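Local structure of alpha-L-rhamnosidase (Aspergillus terreus, 6GSZ) at residues H443-F454 against I474-I484. The protein probably hydrolyses terminal non-reducing alpha-L-rhamnose residues of alpha-L-rhamnosides and binds calcium. Residues are numbered along the deposited sequence; the frame is centred on the assembly and turned at random. Where two conformers were deposited one is given.
Sequences HENILWSMRGNF and IHAFSRTANFI
Two helices of the six-hairpin glycosidase domain meet here almost perpendicularly: the axes of 443-453 and 474-484 come within 10.8 Å at a signed crossing angle of -96°. Ile484 is the knob of the crossing, seated in a hole formed by His443, Ile446, Leu447 and Met450. Its two branches divide the work: Ile484 CG2 presses on Leu447 CD1 at 3.6 Å, whereas CD1 reaches Ile446 CG2 and lies obliquely against the His443 ring. That imidazole is held from elsewhere, since NE2 hydrogen-bonds to NE2 of His772 on helix 768-775, which also touches Ile484 and Thr480. Met450 stretches out across helix 474-484 as an extended chain, with CG anti to the backbone N (chi1 175°). This course places Met450 SD 3.9 Å from Ile484 CB and Met450 CE 3.7 Å from Ala481 CB. Met450 also meets Phe477 at the ring edge, as a Met-aromatic contact: SD is 5.3 Å from the ring centroid and 76° off the normal. Ile446 CG2 lies at the edge of the Phe477 ring, near its plane, 4.0 Å from Phe477 CE1. Beyond the last turn of helix 443-453, Phe454 leaves helical geometry and closes the interface, its CZ 3.8 Å from both Ala481 CB and Ile474 CD1. The Met450 CE methyl caps the middle of one Phe454 ring face, a CH-pi-like packing. All ten touching residues are buried. Such a near-perpendicular, apolar crossing with a single knob joins successive helices of the six-hairpin glycosidase domain, whose textbook form is an (alpha/alpha)6 barrel.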
loop_
_atom_site.group_PDB
_atom_site.type_symbol
_atom_site.label_atom_id
_atom_site.label_comp_id
_atom_site.label_asym_id
_atom_site.label_seq_id
_atom_site.Cartn_x
_atom_site.Cartn_y
_atom_site.Cartn_z
ATOM N N HIS A 443 1.178 -13.146 11.795
ATOM C CA HIS A 443 0.934 -12.903 10.385
ATOM C C HIS A 443 -0.371 -12.101 10.188
ATOM O O HIS A 443 -0.416 -11.196 9.377
ATOM C CB HIS A 443 0.984 -14.191 9.549
ATOM C CG HIS A 443 0.967 -13.854 8.099
ATOM N ND1 HIS A 443 -0.209 -13.714 7.367
ATOM C CD2 HIS A 443 1.986 -13.603 7.251
ATOM C CE1 HIS A 443 0.113 -13.382 6.122
ATOM N NE2 HIS A 443 1.466 -13.329 6.031
ATOM N N GLU A 444 -1.439 -12.468 10.906
ATOM C CA GLU A 444 -2.689 -11.718 10.829
ATOM C C GLU A 444 -2.441 -10.241 11.200
ATOM O O GLU A 444 -2.985 -9.312 10.552
ATOM C CB GLU A 444 -3.735 -12.439 11.679
ATOM C CG GLU A 444 -5.093 -11.796 11.597
ATOM C CD GLU A 444 -6.268 -12.604 12.148
ATOM O OE1 GLU A 444 -6.070 -13.737 12.602
ATOM O OE2 GLU A 444 -7.384 -12.075 12.109
ATOM N N ASN A 445 -1.610 -10.020 12.215
ATOM C CA ASN A 445 -1.314 -8.663 12.674
ATOM C C ASN A 445 -0.533 -7.876 11.617
ATOM O O ASN A 445 -0.790 -6.668 11.437
ATOM C CB ASN A 445 -0.526 -8.648 13.984
ATOM C CG ASN A 445 -1.336 -9.143 15.166
ATOM O OD1 ASN A 445 -2.520 -9.518 15.036
ATOM N ND2 ASN A 445 -0.675 -9.189 16.319
ATOM N N ILE A 446 0.374 -8.550 10.903
ATOM C CA ILE A 446 1.109 -7.931 9.807
ATOM C C ILE A 446 0.162 -7.542 8.675
ATOM O O ILE A 446 0.181 -6.412 8.122
ATOM C CB ILE A 446 2.218 -8.868 9.293
ATOM C CG1 ILE A 446 3.255 -9.086 10.398
ATOM C CG2 ILE A 446 2.848 -8.334 8.019
ATOM C CD1 ILE A 446 4.266 -10.196 10.097
ATOM N N LEU A 447 -0.731 -8.454 8.367
ATOM C CA LEU A 447 -1.780 -8.208 7.359
ATOM C C LEU A 447 -2.596 -6.950 7.731
ATOM O O LEU A 447 -2.844 -6.081 6.852
ATOM C CB LEU A 447 -2.672 -9.451 7.297
ATOM C CG LEU A 447 -3.972 -9.352 6.512
ATOM C CD1 LEU A 447 -3.743 -9.127 5.042
ATOM C CD2 LEU A 447 -4.846 -10.572 6.770
ATOM N N TRP A 448 -3.020 -6.872 8.988
ATOM C CA TRP A 448 -3.781 -5.720 9.409
ATOM C C TRP A 448 -2.952 -4.426 9.413
ATOM O O TRP A 448 -3.540 -3.347 9.144
ATOM C CB TRP A 448 -4.441 -5.974 10.772
ATOM C CG TRP A 448 -5.693 -6.778 10.652
ATOM C CD1 TRP A 448 -5.858 -8.106 10.930
ATOM C CD2 TRP A 448 -7.010 -6.298 10.298
ATOM N NE1 TRP A 448 -7.151 -8.482 10.721
ATOM C CE2 TRP A 448 -7.904 -7.380 10.419
ATOM C CE3 TRP A 448 -7.546 -5.038 9.988
ATOM C CZ2 TRP A 448 -9.265 -7.281 10.122
ATOM C CZ3 TRP A 448 -8.893 -4.920 9.744
ATOM C CH2 TRP A 448 -9.741 -6.027 9.797
ATOM N N SER A 449 -1.658 -4.481 9.764
ATOM C CA SER A 449 -0.825 -3.296 9.667
ATOM C C SER A 449 -0.646 -2.846 8.205
ATOM O O SER A 449 -0.549 -1.632 7.902
ATOM C CB SER A 449 0.480 -3.418 10.401
ATOM O OG SER A 449 0.282 -3.309 11.795
ATOM N N MET A 450 -0.556 -3.802 7.279
ATOM C CA MET A 450 -0.499 -3.465 5.883
ATOM C C MET A 450 -1.812 -2.777 5.447
ATOM O O MET A 450 -1.772 -1.735 4.751
ATOM C CB MET A 450 -0.168 -4.684 5.009
ATOM C CG MET A 450 -0.233 -4.349 3.504
ATOM S SD MET A 450 0.545 -5.577 2.541
ATOM C CE MET A 450 0.417 -4.732 0.961
ATOM N N ARG A 451 -2.930 -3.405 5.787
ATOM C CA ARG A 451 -4.222 -2.801 5.448
ATOM C C ARG A 451 -4.342 -1.369 5.995
ATOM O O ARG A 451 -4.851 -0.474 5.302
ATOM C CB ARG A 451 -5.359 -3.644 6.018
ATOM C CG ARG A 451 -5.543 -4.975 5.322
ATOM C CD ARG A 451 -6.469 -5.881 6.101
ATOM N NE ARG A 451 -6.755 -7.099 5.386
ATOM C CZ ARG A 451 -7.431 -8.140 5.898
ATOM N NH1 ARG A 451 -7.708 -8.185 7.203
ATOM N NH2 ARG A 451 -7.767 -9.143 5.096
ATOM N N GLY A 452 -3.833 -1.122 7.201
ATOM C CA GLY A 452 -4.027 0.155 7.776
ATOM C C GLY A 452 -3.212 1.263 7.104
ATOM O O GLY A 452 -3.565 2.453 7.185
ATOM N N ASN A 453 -2.091 0.871 6.497
ATOM C CA ASN A 453 -1.076 1.773 6.021
ATOM C C ASN A 453 -0.874 1.749 4.496
ATOM O O ASN A 453 0.023 2.455 3.995
ATOM C CB ASN A 453 0.228 1.504 6.735
ATOM C CG ASN A 453 0.186 1.952 8.175
ATOM O OD1 ASN A 453 0.127 3.171 8.432
ATOM N ND2 ASN A 453 0.197 1.011 9.121
ATOM N N PHE A 454 -1.727 1.049 3.751
ATOM C CA PHE A 454 -1.767 1.185 2.291
ATOM C C PHE A 454 -3.043 1.962 1.983
ATOM O O PHE A 454 -4.083 1.393 1.718
ATOM C CB PHE A 454 -1.651 -0.185 1.616
ATOM C CG PHE A 454 -0.228 -0.651 1.401
ATOM C CD1 PHE A 454 0.640 -0.878 2.465
ATOM C CD2 PHE A 454 0.272 -0.725 0.112
ATOM C CE1 PHE A 454 1.952 -1.288 2.234
ATOM C CE2 PHE A 454 1.589 -1.121 -0.099
ATOM C CZ PHE A 454 2.420 -1.334 0.955
ATOM N N ILE A 474 8.820 1.877 3.796
ATOM C CA ILE A 474 8.385 1.081 2.665
ATOM C C ILE A 474 9.566 0.335 2.039
ATOM O O ILE A 474 9.386 -0.758 1.533
ATOM C CB ILE A 474 7.517 1.880 1.671
ATOM C CG1 ILE A 474 6.944 0.982 0.583
ATOM C CG2 ILE A 474 8.254 3.052 1.087
ATOM C CD1 ILE A 474 6.069 -0.162 1.104
ATOM N N HIS A 475 10.757 0.911 2.103
ATOM C CA HIS A 475 11.943 0.183 1.659
ATOM C C HIS A 475 12.045 -1.134 2.447
ATOM O O HIS A 475 12.222 -2.221 1.870
ATOM C CB HIS A 475 13.189 1.067 1.767
ATOM C CG HIS A 475 14.447 0.474 1.210
ATOM N ND1 HIS A 475 15.661 1.133 1.363
ATOM C CD2 HIS A 475 14.722 -0.704 0.611
ATOM C CE1 HIS A 475 16.633 0.381 0.828
ATOM N NE2 HIS A 475 16.074 -0.733 0.354
ATOM N N ALA A 476 11.951 -1.060 3.763
ATOM C CA ALA A 476 12.063 -2.240 4.619
ATOM C C ALA A 476 10.925 -3.243 4.403
ATOM O O ALA A 476 11.158 -4.459 4.418
ATOM C CB ALA A 476 12.096 -1.825 6.086
ATOM N N PHE A 477 9.713 -2.753 4.169
ATOM C CA PHE A 477 8.507 -3.612 4.210
ATOM C C PHE A 477 8.118 -4.192 2.831
ATOM O O PHE A 477 7.329 -5.132 2.808
ATOM C CB PHE A 477 7.329 -2.828 4.811
ATOM C CG PHE A 477 6.108 -3.675 5.068
ATOM C CD1 PHE A 477 6.142 -4.686 6.026
ATOM C CD2 PHE A 477 4.921 -3.442 4.380
ATOM C CE1 PHE A 477 5.042 -5.495 6.236
ATOM C CE2 PHE A 477 3.814 -4.252 4.597
ATOM C CZ PHE A 477 3.881 -5.268 5.533
ATOM N N SER A 478 8.581 -3.632 1.701
ATOM C CA SER A 478 7.909 -3.977 0.420
ATOM C C SER A 478 8.100 -5.478 0.040
ATOM O O SER A 478 7.197 -6.023 -0.603
ATOM C CB SER A 478 8.297 -3.036 -0.719
ATOM O OG SER A 478 9.451 -3.465 -1.386
ATOM N N ARG A 479 9.192 -6.158 0.478
ATOM C CA ARG A 479 9.331 -7.560 0.185
ATOM C C ARG A 479 8.162 -8.361 0.780
ATOM O O ARG A 479 7.637 -9.304 0.162
ATOM C CB ARG A 479 10.680 -8.047 0.725
ATOM C CG ARG A 479 11.050 -9.489 0.426
ATOM C CD ARG A 479 12.479 -9.680 0.879
ATOM N NE ARG A 479 12.951 -11.050 0.753
ATOM C CZ ARG A 479 14.243 -11.384 0.954
ATOM N NH1 ARG A 479 15.176 -10.452 1.176
ATOM N NH2 ARG A 479 14.600 -12.653 0.885
ATOM N N THR A 480 7.764 -8.001 1.995
ATOM C CA THR A 480 6.612 -8.563 2.660
ATOM C C THR A 480 5.302 -8.130 1.945
ATOM O O THR A 480 4.416 -8.938 1.623
ATOM C CB THR A 480 6.599 -8.176 4.149
ATOM O OG1 THR A 480 7.809 -8.618 4.776
ATOM C CG2 THR A 480 5.389 -8.773 4.849
ATOM N N ALA A 481 5.169 -6.816 1.737
ATOM C CA ALA A 481 3.927 -6.248 1.240
ATOM C C ALA A 481 3.519 -6.863 -0.099
ATOM O O ALA A 481 2.363 -7.188 -0.321
ATOM C CB ALA A 481 4.109 -4.763 1.033
ATOM N N ASN A 482 4.505 -7.026 -1.019
ATOM C CA ASN A 482 4.245 -7.427 -2.358
ATOM C C ASN A 482 3.840 -8.915 -2.473
ATOM O O ASN A 482 3.358 -9.345 -3.537
ATOM C CB ASN A 482 5.486 -7.251 -3.239
ATOM C CG ASN A 482 5.992 -5.839 -3.390
ATOM O OD1 ASN A 482 5.320 -4.878 -2.934
ATOM N ND2 ASN A 482 7.083 -5.644 -4.131
ATOM N N PHE A 483 4.026 -9.668 -1.389
ATOM C CA PHE A 483 3.525 -11.017 -1.313
ATOM C C PHE A 483 2.065 -11.021 -0.835
ATOM O O PHE A 483 1.210 -11.799 -1.318
ATOM C CB PHE A 483 4.396 -11.818 -0.341
ATOM C CG PHE A 483 4.071 -13.284 -0.231
ATOM C CD1 PHE A 483 3.104 -13.746 0.643
ATOM C CD2 PHE A 483 4.784 -14.229 -0.965
ATOM C CE1 PHE A 483 2.838 -15.108 0.779
ATOM C CE2 PHE A 483 4.558 -15.594 -0.790
ATOM C CZ PHE A 483 3.575 -16.031 0.071
ATOM N N ILE A 484 1.747 -10.159 0.143
ATOM C CA ILE A 484 0.401 -10.215 0.756
ATOM C C ILE A 484 -0.683 -9.682 -0.193
ATOM O O ILE A 484 -1.760 -10.263 -0.266
ATOM C CB ILE A 484 0.392 -9.499 2.115
ATOM C CG1 ILE A 484 1.432 -10.109 3.067
ATOM C CG2 ILE A 484 -1.003 -9.490 2.721
ATOM C CD1 ILE A 484 1.498 -9.431 4.388
#